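Local coordinates for major allergen Alt a 1 (Alternaria alternata, PDB 3V0R), which may bind host plant thaumatin-like proteins and inhibit their beta-glucanase activity, and forms a disulfide-linked homodimer, at residues Y22-E27 with P111-C116. Sequence-based numbering, arbitrary orientation.
Sequences YGRKPE and PKDFVC. With 0FU (2,5,6-triaminopyrimidin-4-ol), chain K; SO4 (sulfate ion), chain B.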
loop_
_atom_site.group_PDB
_atom_site.type_symbol
_atom_site.label_atom_id
_atom_site.label_comp_id
_atom_site.label_asym_id
_atom_site.label_seq_id
_atom_site.Cartn_x
_atom_site.Cartn_y
_atom_site.Cartn_z
ATOM N N TYR A 22 6.856 16.329 4.018
ATOM C CA TYR A 22 5.905 16.396 5.133
ATOM C C TYR A 22 6.546 15.732 6.314
ATOM O O TYR A 22 7.335 14.839 6.164
ATOM C CB TYR A 22 4.584 15.663 4.796
ATOM C CG TYR A 22 3.489 15.652 5.880
ATOM C CD1 TYR A 22 2.409 16.575 5.855
ATOM C CD2 TYR A 22 3.465 14.680 6.879
ATOM C CE1 TYR A 22 1.384 16.528 6.806
ATOM C CE2 TYR A 22 2.454 14.660 7.853
ATOM C CZ TYR A 22 1.435 15.585 7.827
ATOM O OH TYR A 22 0.406 15.497 8.751
ATOM N N GLY A 23 6.158 16.147 7.504
ATOM C CA GLY A 23 6.475 15.395 8.713
ATOM C C GLY A 23 5.576 15.782 9.873
ATOM O O GLY A 23 5.035 16.879 9.894
ATOM N N ARG A 24 5.397 14.872 10.808
ATOM C CA ARG A 24 4.619 15.166 11.977
ATOM C C ARG A 24 5.475 14.874 13.211
ATOM O O ARG A 24 6.078 13.824 13.297
ATOM C CB ARG A 24 3.329 14.342 12.010
ATOM C CG ARG A 24 2.550 14.617 13.298
ATOM C CD ARG A 24 1.271 13.841 13.357
ATOM N NE ARG A 24 0.677 13.981 14.674
ATOM C CZ ARG A 24 0.051 13.031 15.314
ATOM N NH1 ARG A 24 -0.428 13.249 16.536
ATOM N NH2 ARG A 24 -0.213 11.878 14.723
ATOM N N LYS A 25 5.502 15.819 14.120
ATOM C CA LYS A 25 6.145 15.680 15.430
ATOM C C LYS A 25 5.044 15.744 16.483
ATOM O O LYS A 25 4.571 16.831 16.814
ATOM C CB LYS A 25 7.111 16.863 15.651
ATOM C CG LYS A 25 8.252 16.935 14.638
ATOM C CD LYS A 25 9.084 18.200 14.902
ATOM C CE LYS A 25 10.326 18.241 14.012
ATOM N NZ LYS A 25 10.966 19.637 14.090
ATOM N N PRO A 26 4.593 14.598 16.986
ATOM C CA PRO A 26 3.409 14.511 17.860
ATOM C C PRO A 26 3.608 15.178 19.192
ATOM O O PRO A 26 2.623 15.641 19.826
ATOM C CB PRO A 26 3.208 12.994 18.030
ATOM C CG PRO A 26 4.502 12.370 17.655
ATOM C CD PRO A 26 5.154 13.272 16.678
ATOM N N GLU A 27 4.868 15.236 19.610
ATOM C CA GLU A 27 5.221 15.904 20.833
ATOM C C GLU A 27 6.227 17.016 20.626
ATOM O O GLU A 27 6.854 17.469 21.573
ATOM C CB GLU A 27 5.759 14.870 21.838
ATOM C CG GLU A 27 4.739 13.786 22.157
ATOM C CD GLU A 27 3.469 14.340 22.830
ATOM O OE1 GLU A 27 3.521 15.426 23.443
ATOM O OE2 GLU A 27 2.401 13.685 22.782
ATOM N N PRO A 111 -1.359 19.323 22.575
ATOM C CA PRO A 111 -0.820 20.638 22.856
ATOM C C PRO A 111 0.595 20.805 22.343
ATOM O O PRO A 111 0.978 21.931 22.150
ATOM C CB PRO A 111 -0.874 20.734 24.389
ATOM C CG PRO A 111 -0.869 19.316 24.883
ATOM C CD PRO A 111 -1.261 18.410 23.741
ATOM N N LYS A 112 1.354 19.719 22.088
ATOM C CA LYS A 112 2.701 19.832 21.469
ATOM C C LYS A 112 2.826 19.179 20.060
ATOM O O LYS A 112 3.914 18.858 19.589
ATOM C CB LYS A 112 3.753 19.259 22.419
ATOM C CG LYS A 112 3.755 19.850 23.838
ATOM C CD LYS A 112 5.049 19.483 24.599
ATOM C CE LYS A 112 4.895 18.245 25.510
ATOM N NZ LYS A 112 6.092 17.310 25.567
ATOM N N ASP A 113 1.684 19.042 19.387
ATOM C CA ASP A 113 1.603 18.469 18.067
ATOM C C ASP A 113 1.973 19.511 17.001
ATOM O O ASP A 113 1.369 20.611 16.943
ATOM C CB ASP A 113 0.173 17.967 17.860
ATOM C CG ASP A 113 -0.043 17.339 16.510
ATOM O OD1 ASP A 113 0.741 16.418 16.189
ATOM O OD2 ASP A 113 -1.041 17.771 15.819
ATOM N N PHE A 114 2.976 19.174 16.161
ATOM C CA PHE A 114 3.417 20.054 15.092
ATOM C C PHE A 114 3.469 19.280 13.805
ATOM O O PHE A 114 3.797 18.093 13.812
ATOM C CB PHE A 114 4.802 20.632 15.388
ATOM C CG PHE A 114 4.752 21.726 16.385
ATOM C CD1 PHE A 114 4.664 23.050 15.968
ATOM C CD2 PHE A 114 4.703 21.443 17.731
ATOM C CE1 PHE A 114 4.537 24.071 16.907
ATOM C CE2 PHE A 114 4.600 22.462 18.686
ATOM C CZ PHE A 114 4.516 23.782 18.260
ATOM N N VAL A 115 3.084 19.940 12.725
ATOM C CA VAL A 115 3.193 19.372 11.409
ATOM C C VAL A 115 4.107 20.293 10.590
ATOM O O VAL A 115 4.031 21.524 10.719
ATOM C CB VAL A 115 1.811 19.134 10.776
ATOM C CG1 VAL A 115 1.065 18.032 11.527
ATOM C CG2 VAL A 115 0.987 20.416 10.772
ATOM N N CYS A 116 5.005 19.689 9.795
ATOM C CA CYS A 116 6.030 20.368 9.040
ATOM C C CYS A 116 5.786 20.124 7.556
ATOM O O CYS A 116 5.426 19.012 7.174
ATOM C CB CYS A 116 7.446 19.834 9.422
ATOM S SG CYS A 116 7.649 19.851 11.225
HETATM C C4 0FU K . 0.672 11.171 2.936
HETATM N N3 0FU K . 0.779 11.576 1.648
HETATM C C2 0FU K . 1.042 12.882 1.388
HETATM N NAA 0FU K . 1.133 13.278 0.106
HETATM N N1 0FU K . 1.226 13.790 2.380
HETATM C C6 0FU K . 1.088 13.410 3.659
HETATM N NAB 0FU K . 1.196 14.195 4.746
HETATM C C5 0FU K . 0.829 12.111 3.931
HETATM N NAC 0FU K . 0.729 11.765 5.202
HETATM O O4 0FU K . 0.409 9.874 3.348
HETATM S S SO4 B . -3.286 10.336 18.062
HETATM O O1 SO4 B . -4.410 10.609 17.101
HETATM O O2 SO4 B . -3.333 11.377 19.130
HETATM O O3 SO4 B . -3.473 8.969 18.646
HETATM O O4 SO4 B . -1.922 10.404 17.456
HETATM O O HOH W 1 1.083 16.952 21.811
#
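In the beta-barrel of Alt a 1, the end of strand 15-25 pairs antiparallel with the start of strand 114-128, so that Gly23-Lys25 lie against Phe114-Cys116. Gly23 and Cys116 form one hydrogen-bonded pair, with Gly23 O accepting from Cys116 N at 2.8 Å and Gly23 N donating to Cys116 O; Lys25 and Phe114 form the next, Lys25 N giving to Phe114 O at 2.9 Å and Phe114 N returning a bond to Lys25 O. Between them sits the non-hydrogen-bonded pair Arg24-Val115. On the face bearing Arg24 and Val115, which turns to the second subunit, Val115 CG1 lies 3.8 Å from Tyr22 OH in the conformers modelled here. In this conformer the Tyr22 ring also meets Tyr22 of the second subunit. On the other face, Lys25 CE passes 4.2 Å from Cys116 SG, the sulfur bound to Cys104. Past the strands, a water accepts from Lys112 N and donates to Pro26 O, bridging the two loops. Arg24, its CG anti to the backbone N (chi1 177°) and its chain extended to NE, reaches Asp113 in a salt bridge. Arg24 NE meets the syn side of Asp113 OD1 at 2.9 Å with a nearly straight N-H...O angle of 171°, the carboxylate standing 83° from the guanidinium plane, while Arg24 NH1 adds a weak bond to sulfate O4 at 3.3 Å.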